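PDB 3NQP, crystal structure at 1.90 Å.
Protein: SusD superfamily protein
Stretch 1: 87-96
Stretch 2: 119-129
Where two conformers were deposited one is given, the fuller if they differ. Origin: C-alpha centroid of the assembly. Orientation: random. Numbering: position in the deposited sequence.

Stretch 1 87-96: DLFGRITNLN
Stretch 2, residues 119-129: EVYGLRAFYYF

The two stretches pack as nearly antiparallel helices: the axes of 89-96 and 119-129 approach to 9.8 Å, with 155° between their N-to-C directions. Register follows from the nearest CA pairs: Leu88 CA to Tyr127 CA is 7.2 Å, Ile92 CA to Arg124 CA is 6.3 Å and Leu95 CA to Val120 CA is 6.1 Å. Helix 89-96 has phi -56 to -71° and psi -28 to -49°, helix 119-129 phi -57 to -77° and psi -25 to -52°; i to i+4 hydrogen bonds, such as Ile92 N to Leu88 O (3.0 Å) and Tyr127 N to Leu123 O (3.0 Å), support both. The contact between the stretches buries 572 Å², both sides summed.

Asp87 (phi/psi 54/33) makes no contact across, but its O accepts a weak hydrogen bond from Arg91 NH1 at 3.1 Å. Leu88 (-89/-15; m, t) points toward the partner helix and sets CD2 4.0 Å from Tyr127 CE1. The CA-to-CB bond of Phe89 points away, yet its ring (chi1 -77°, chi2 -70°) returns, with CE1 3.5 Å from Tyr128 OH. Arg91 (m, t, t, chi4 101°) sets CD 3.5 Å from Tyr127 OH.

Buried Ile92 (m, t) meets Tyr127 (m, chi2 -58°) and Tyr128 (m, chi2 -67°): CG1 is 4.0 Å from Tyr127 CB, while CD1 lies 3.8 Å from the Tyr128 ring centroid, 18° off the normal, a CH-pi contact over the face. Thr93 (p) points away and Asn94 (m) sideways, neither touching stretch 2.

Leu95 (m, t) is the knob, seated among Val120 (t), Leu123 (m, t), Arg124 and Tyr127. Its CD1 lies 3.5 Å from Arg124 CA, 4.2 Å from Leu123 CB and 3.9 Å from Tyr127 CD2; its CB is 3.8 Å from Val120 CG1. A branched apolar side chain suits this buried hole. Buried Asn96 (m, chi2 -19°) offers a neutral acceptor: Arg124 (t, t, p, chi4 179°) donates from NH1 to Asn96 OD1 at 2.9 Å and 164°, with OD1 near the guanidinium plane.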

ATOM      1  N   ASP A  87     -14.718  -3.297  -8.240  1.00 19.02           N
ATOM      2  CA  ASP A  87     -14.678  -4.280  -9.324  1.00 21.36           C
ATOM      3  C   ASP A  87     -13.819  -5.486  -8.959  1.00 19.24           C
ATOM      4  O   ASP A  87     -13.148  -6.049  -9.806  1.00 19.56           O
ATOM      5  CB  ASP A  87     -14.172  -3.605 -10.614  1.00 23.91           C
ATOM      6  CG  ASP A  87     -14.692  -4.288 -11.898  1.00 33.57           C
ATOM      7  OD1 ASP A  87     -15.660  -5.069 -11.850  1.00 27.77           O
ATOM      8  OD2 ASP A  87     -14.135  -4.016 -12.969  1.00 35.03           O
ATOM      9  N   LEU A  88     -13.787  -5.861  -7.687  1.00 14.80           N
ATOM     10  CA  LEU A  88     -12.990  -7.006  -7.291  1.00 15.48           C
ATOM     11  C   LEU A  88     -13.696  -8.367  -7.360  1.00 17.05           C
ATOM     12  O   LEU A  88     -13.014  -9.417  -7.294  1.00 16.90           O
ATOM     13  CB  LEU A  88     -12.390  -6.822  -5.910  1.00 14.17           C
ATOM     14  CG  LEU A  88     -11.464  -5.595  -5.754  1.00 21.97           C
ATOM     15  CD1 LEU A  88     -10.930  -5.488  -4.324  1.00 18.36           C
ATOM     16  CD2 LEU A  88     -10.333  -5.646  -6.742  1.00 17.46           C
ATOM     17  N   PHE A  89     -15.016  -8.401  -7.463  1.00 17.60           N
ATOM     18  CA  PHE A  89     -15.699  -9.711  -7.397  1.00 18.49           C
ATOM     19  C   PHE A  89     -15.461 -10.567  -8.642  1.00 19.53           C
ATOM     20  O   PHE A  89     -15.479 -11.806  -8.547  1.00 18.95           O
ATOM     21  CB  PHE A  89     -17.203  -9.592  -7.052  1.00 18.79           C
ATOM     22  CG  PHE A  89     -17.446  -9.336  -5.593  1.00 19.09           C
ATOM     23  CD1 PHE A  89     -17.207 -10.332  -4.654  1.00 13.27           C
ATOM     24  CD2 PHE A  89     -17.846  -8.097  -5.162  1.00 17.48           C
ATOM     25  CE1 PHE A  89     -17.398 -10.104  -3.322  1.00 19.29           C
ATOM     26  CE2 PHE A  89     -18.013  -7.856  -3.829  1.00 19.61           C
ATOM     27  CZ  PHE A  89     -17.814  -8.858  -2.900  1.00 18.08           C
ATOM     28  N   GLY A  90     -15.216  -9.944  -9.796  1.00 20.03           N
ATOM     29  CA  GLY A  90     -14.879 -10.741 -10.984  1.00 22.00           C
ATOM     30  C   GLY A  90     -13.585 -11.530 -10.739  1.00 21.76           C
ATOM     31  O   GLY A  90     -13.505 -12.757 -11.003  1.00 21.03           O
ATOM     32  N   ARG A  91     -12.588 -10.841 -10.177  1.00 20.99           N
ATOM     33  CA  ARG A  91     -11.311 -11.473  -9.807  1.00 19.41           C
ATOM     34  C   ARG A  91     -11.488 -12.603  -8.801  1.00 19.82           C
ATOM     35  O   ARG A  91     -10.911 -13.687  -8.966  1.00 15.29           O
ATOM     36  CB  ARG A  91     -10.371 -10.421  -9.232  1.00 21.38           C
ATOM     37  CG  ARG A  91      -9.747  -9.564 -10.304  1.00 19.54           C
ATOM     38  CD  ARG A  91      -9.374  -8.232  -9.718  1.00 26.49           C
ATOM     39  NE  ARG A  91      -8.643  -7.436 -10.676  1.00 27.60           N
ATOM     40  CZ  ARG A  91      -9.159  -6.455 -11.402  1.00 25.79           C
ATOM     41  NH1 ARG A  91     -10.443  -6.095 -11.314  1.00 24.67           N
ATOM     42  NH2 ARG A  91      -8.364  -5.832 -12.239  1.00 30.85           N
ATOM     43  N   ILE A  92     -12.246 -12.310  -7.741  1.00 16.71           N
ATOM     44  CA  ILE A  92     -12.560 -13.298  -6.701  1.00 18.63           C
ATOM     45  C   ILE A  92     -13.218 -14.547  -7.310  1.00 17.22           C
ATOM     46  O   ILE A  92     -12.861 -15.671  -6.954  1.00 18.21           O
ATOM     47  CB  ILE A  92     -13.466 -12.729  -5.571  1.00 17.13           C
ATOM     48  CG1 ILE A  92     -12.644 -11.786  -4.690  1.00 19.04           C
ATOM     49  CG2 ILE A  92     -14.092 -13.882  -4.695  1.00 11.38           C
ATOM     50  CD1 ILE A  92     -13.460 -10.841  -3.824  1.00 12.80           C
ATOM     51  N   THR A  93     -14.162 -14.363  -8.224  0.50 17.92           N
ATOM     52  CA  THR A  93     -14.878 -15.519  -8.758  0.50 18.59           C
ATOM     53  C   THR A  93     -13.955 -16.424  -9.586  0.50 17.80           C
ATOM     54  O   THR A  93     -14.158 -17.634  -9.612  0.50 19.94           O
ATOM     55  CB  THR A  93     -16.166 -15.104  -9.520  0.50 21.05           C
ATOM     56  OG1 THR A  93     -15.841 -14.160 -10.545  0.50 20.19           O
ATOM     57  CG2 THR A  93     -17.137 -14.472  -8.542  0.50 16.78           C
ATOM     58  N   ASN A  94     -12.931 -15.855 -10.225  1.00 15.37           N
ATOM     59  CA  ASN A  94     -11.925 -16.640 -10.908  1.00 15.45           C
ATOM     60  C   ASN A  94     -11.075 -17.442  -9.935  1.00 17.19           C
ATOM     61  O   ASN A  94     -10.696 -18.591 -10.234  1.00 15.66           O
ATOM     62  CB  ASN A  94     -11.033 -15.771 -11.822  1.00 17.48           C
ATOM     63  CG  ASN A  94     -11.801 -15.201 -13.041  1.00 19.69           C
ATOM     64  OD1 ASN A  94     -12.994 -15.459 -13.231  1.00 22.15           O
ATOM     65  ND2 ASN A  94     -11.119 -14.415 -13.839  1.00 23.63           N
ATOM     66  N   LEU A  95     -10.809 -16.881  -8.756  1.00 16.38           N
ATOM     67  CA  LEU A  95     -10.135 -17.632  -7.709  1.00 15.32           C
ATOM     68  C   LEU A  95     -11.008 -18.810  -7.269  1.00 17.65           C
ATOM     69  O   LEU A  95     -10.521 -19.932  -7.157  1.00 18.17           O
ATOM     70  CB  LEU A  95      -9.834 -16.744  -6.508  1.00 13.75           C
ATOM     71  CG  LEU A  95      -8.998 -15.474  -6.747  1.00 16.35           C
ATOM     72  CD1 LEU A  95      -8.758 -14.827  -5.416  1.00 14.45           C
ATOM     73  CD2 LEU A  95      -7.721 -15.782  -7.497  1.00 14.16           C
ATOM     74  N   ASN A  96     -12.295 -18.556  -7.040  1.00 14.80           N
ATOM     75  CA  ASN A  96     -13.214 -19.631  -6.632  1.00 15.72           C
ATOM     76  C   ASN A  96     -13.215 -20.739  -7.675  1.00 17.42           C
ATOM     77  O   ASN A  96     -13.134 -21.913  -7.348  1.00 18.75           O
ATOM     78  CB  ASN A  96     -14.621 -19.062  -6.408  1.00 14.70           C
ATOM     79  CG  ASN A  96     -14.656 -17.966  -5.344  1.00 20.97           C
ATOM     80  OD1 ASN A  96     -13.749 -17.862  -4.541  1.00 19.42           O
ATOM     81  ND2 ASN A  96     -15.722 -17.158  -5.334  1.00 13.80           N
ATOM     82  N   GLU A 119      -1.319 -20.237  -3.302  1.00 16.02           N
ATOM     83  CA  GLU A 119      -1.309 -18.891  -3.885  1.00 13.55           C
ATOM     84  C   GLU A 119      -2.752 -18.382  -3.937  1.00 16.85           C
ATOM     85  O   GLU A 119      -3.018 -17.237  -3.556  1.00 15.89           O
ATOM     86  CB  GLU A 119      -0.686 -18.864  -5.277  1.00 12.66           C
ATOM     87  CG  GLU A 119       0.813 -19.087  -5.282  1.00 14.25           C
ATOM     88  CD  GLU A 119       1.446 -18.943  -6.649  1.00 16.87           C
ATOM     89  OE1 GLU A 119       0.941 -19.559  -7.581  1.00 17.06           O
ATOM     90  OE2 GLU A 119       2.481 -18.228  -6.799  1.00 17.33           O
ATOM     91  N   VAL A 120      -3.679 -19.240  -4.372  1.00 12.04           N
ATOM     92  CA  VAL A 120      -5.009 -18.781  -4.704  1.00 13.63           C
ATOM     93  C   VAL A 120      -5.825 -18.527  -3.427  1.00 15.50           C
ATOM     94  O   VAL A 120      -6.555 -17.568  -3.365  1.00 18.42           O
ATOM     95  CB  VAL A 120      -5.715 -19.722  -5.703  1.00 13.74           C
ATOM     96  CG1 VAL A 120      -7.162 -19.376  -5.826  1.00 16.56           C
ATOM     97  CG2 VAL A 120      -4.984 -19.639  -7.086  1.00 13.24           C
ATOM     98  N   TYR A 121      -5.654 -19.344  -2.389  1.00 14.43           N
ATOM     99  CA  TYR A 121      -6.279 -19.033  -1.090  1.00 14.86           C
ATOM    100  C   TYR A 121      -5.692 -17.794  -0.452  1.00 13.10           C
ATOM    101  O   TYR A 121      -6.421 -16.998   0.138  1.00 12.63           O
ATOM    102  CB  TYR A 121      -6.150 -20.196  -0.137  1.00 13.32           C
ATOM    103  CG  TYR A 121      -7.148 -21.311  -0.350  1.00 16.52           C
ATOM    104  CD1 TYR A 121      -8.421 -21.249   0.242  1.00 13.13           C
ATOM    105  CD2 TYR A 121      -6.827 -22.453  -1.072  1.00 17.53           C
ATOM    106  CE1 TYR A 121      -9.335 -22.274   0.110  1.00 17.66           C
ATOM    107  CE2 TYR A 121      -7.773 -23.487  -1.230  1.00 16.81           C
ATOM    108  CZ  TYR A 121      -9.010 -23.387  -0.613  1.00 21.55           C
ATOM    109  OH  TYR A 121      -9.933 -24.385  -0.718  1.00 16.55           O
ATOM    110  N   GLY A 122      -4.378 -17.601  -0.590  1.00 14.12           N
ATOM    111  CA  GLY A 122      -3.750 -16.377  -0.140  1.00 10.27           C
ATOM    112  C   GLY A 122      -4.328 -15.134  -0.800  1.00 12.12           C
ATOM    113  O   GLY A 122      -4.540 -14.099  -0.154  1.00 13.40           O
ATOM    114  N   LEU A 123      -4.512 -15.200  -2.107  1.00 12.03           N
ATOM    115  CA  LEU A 123      -5.010 -14.077  -2.872  1.00 10.96           C
ATOM    116  C   LEU A 123      -6.474 -13.823  -2.609  1.00 10.66           C
ATOM    117  O   LEU A 123      -6.925 -12.666  -2.659  1.00 11.56           O
ATOM    118  CB  LEU A 123      -4.776 -14.305  -4.367  1.00 10.79           C
ATOM    119  CG  LEU A 123      -3.327 -14.176  -4.835  1.00 12.45           C
ATOM    120  CD1 LEU A 123      -3.225 -14.523  -6.360  1.00 14.98           C
ATOM    121  CD2 LEU A 123      -2.703 -12.804  -4.558  1.00 11.92           C
ATOM    122  N   ARG A 124      -7.229 -14.865  -2.271  1.00 11.87           N
ATOM    123  CA  ARG A 124      -8.632 -14.632  -1.951  1.00 11.64           C
ATOM    124  C   ARG A 124      -8.729 -13.886  -0.604  1.00 11.67           C
ATOM    125  O   ARG A 124      -9.541 -12.961  -0.472  1.00 12.61           O
ATOM    126  CB  ARG A 124      -9.464 -15.895  -1.905  1.00 11.76           C
ATOM    127  CG  ARG A 124     -10.950 -15.597  -1.851  1.00 12.71           C
ATOM    128  CD  ARG A 124     -11.750 -16.867  -2.197  1.00 14.13           C
ATOM    129  NE  ARG A 124     -11.626 -17.875  -1.143  1.00 16.37           N
ATOM    130  CZ  ARG A 124     -12.226 -19.064  -1.173  1.00 15.13           C
ATOM    131  NH1 ARG A 124     -12.972 -19.415  -2.218  1.00 16.51           N
ATOM    132  NH2 ARG A 124     -12.104 -19.894  -0.154  1.00 18.34           N
ATOM    133  N   ALA A 125      -7.871 -14.239   0.352  1.00 12.26           N
ATOM    134  CA  ALA A 125      -7.724 -13.465   1.576  1.00 12.53           C
ATOM    135  C   ALA A 125      -7.331 -12.003   1.278  1.00 12.06           C
ATOM    136  O   ALA A 125      -7.817 -11.073   1.904  1.00 10.90           O
ATOM    137  CB  ALA A 125      -6.647 -14.095   2.490  1.00 11.38           C
ATOM    138  N   PHE A 126      -6.366 -11.831   0.383  1.00 11.65           N
ATOM    139  CA  PHE A 126      -5.861 -10.522   0.054  1.00 14.50           C
ATOM    140  C   PHE A 126      -6.982  -9.602  -0.419  1.00 12.28           C
ATOM    141  O   PHE A 126      -7.114  -8.484   0.056  1.00 12.43           O
ATOM    142  CB  PHE A 126      -4.781 -10.641  -1.010  1.00 13.45           C
ATOM    143  CG  PHE A 126      -4.285  -9.331  -1.506  1.00 11.58           C
ATOM    144  CD1 PHE A 126      -3.265  -8.682  -0.845  1.00 17.27           C
ATOM    145  CD2 PHE A 126      -4.826  -8.758  -2.632  1.00 19.13           C
ATOM    146  CE1 PHE A 126      -2.800  -7.484  -1.297  1.00 14.89           C
ATOM    147  CE2 PHE A 126      -4.365  -7.546  -3.101  1.00 21.81           C
ATOM    148  CZ  PHE A 126      -3.344  -6.904  -2.420  1.00 17.56           C
ATOM    149  N   TYR A 127      -7.756 -10.067  -1.386  1.00 11.19           N
ATOM    150  CA  TYR A 127      -8.818  -9.267  -1.930  1.00 13.66           C
ATOM    151  C   TYR A 127      -9.883  -9.012  -0.866  1.00 13.23           C
ATOM    152  O   TYR A 127     -10.328  -7.898  -0.692  1.00  9.46           O
ATOM    153  CB  TYR A 127      -9.456  -9.951  -3.132  1.00 13.29           C
ATOM    154  CG  TYR A 127      -8.669  -9.846  -4.431  1.00 14.02           C
ATOM    155  CD1 TYR A 127      -8.332  -8.606  -4.994  1.00 13.01           C
ATOM    156  CD2 TYR A 127      -8.312 -10.980  -5.130  1.00 18.36           C
ATOM    157  CE1 TYR A 127      -7.636  -8.516  -6.226  1.00 18.27           C
ATOM    158  CE2 TYR A 127      -7.634 -10.898  -6.364  1.00 18.22           C
ATOM    159  CZ  TYR A 127      -7.312  -9.688  -6.911  1.00 18.38           C
ATOM    160  OH  TYR A 127      -6.652  -9.664  -8.136  1.00 15.03           O
ATOM    161  N   TYR A 128     -10.277 -10.042  -0.134  1.00 10.39           N
ATOM    162  CA  TYR A 128     -11.320  -9.825   0.866  1.00 12.17           C
ATOM    163  C   TYR A 128     -10.895  -8.898   2.008  1.00 11.41           C
ATOM    164  O   TYR A 128     -11.744  -8.274   2.633  1.00 16.72           O
ATOM    165  CB  TYR A 128     -11.881 -11.157   1.393  1.00 12.20           C
ATOM    166  CG  TYR A 128     -13.044 -11.658   0.538  1.00  9.23           C
ATOM    167  CD1 TYR A 128     -14.268 -10.978   0.500  1.00 17.30           C
ATOM    168  CD2 TYR A 128     -12.909 -12.762  -0.237  1.00 11.11           C
ATOM    169  CE1 TYR A 128     -15.333 -11.415  -0.306  1.00 16.10           C
ATOM    170  CE2 TYR A 128     -13.978 -13.243  -1.021  1.00 13.05           C
ATOM    171  CZ  TYR A 128     -15.185 -12.570  -1.049  1.00 21.96           C
ATOM    172  OH  TYR A 128     -16.230 -13.064  -1.829  1.00 20.58           O
ATOM    173  N   PHE A 129      -9.595  -8.811   2.282  1.00 11.53           N
ATOM    174  CA  PHE A 129      -9.079  -7.947   3.350  1.00 13.06           C
ATOM    175  C   PHE A 129      -9.130  -6.471   2.911  1.00 11.88           C
ATOM    176  O   PHE A 129      -9.440  -5.599   3.736  1.00 12.70           O
ATOM    177  CB  PHE A 129      -7.665  -8.380   3.766  1.00 12.17           C
ATOM    178  CG  PHE A 129      -7.055  -7.574   4.902  1.00  9.60           C
ATOM    179  CD1 PHE A 129      -7.746  -7.324   6.067  1.00 13.19           C
ATOM    180  CD2 PHE A 129      -5.750  -7.090   4.790  1.00 13.51           C
ATOM    181  CE1 PHE A 129      -7.162  -6.609   7.102  1.00 12.65           C
ATOM    182  CE2 PHE A 129      -5.155  -6.376   5.800  1.00 12.23           C
ATOM    183  CZ  PHE A 129      -5.872  -6.137   6.987  1.00 17.55           C
TER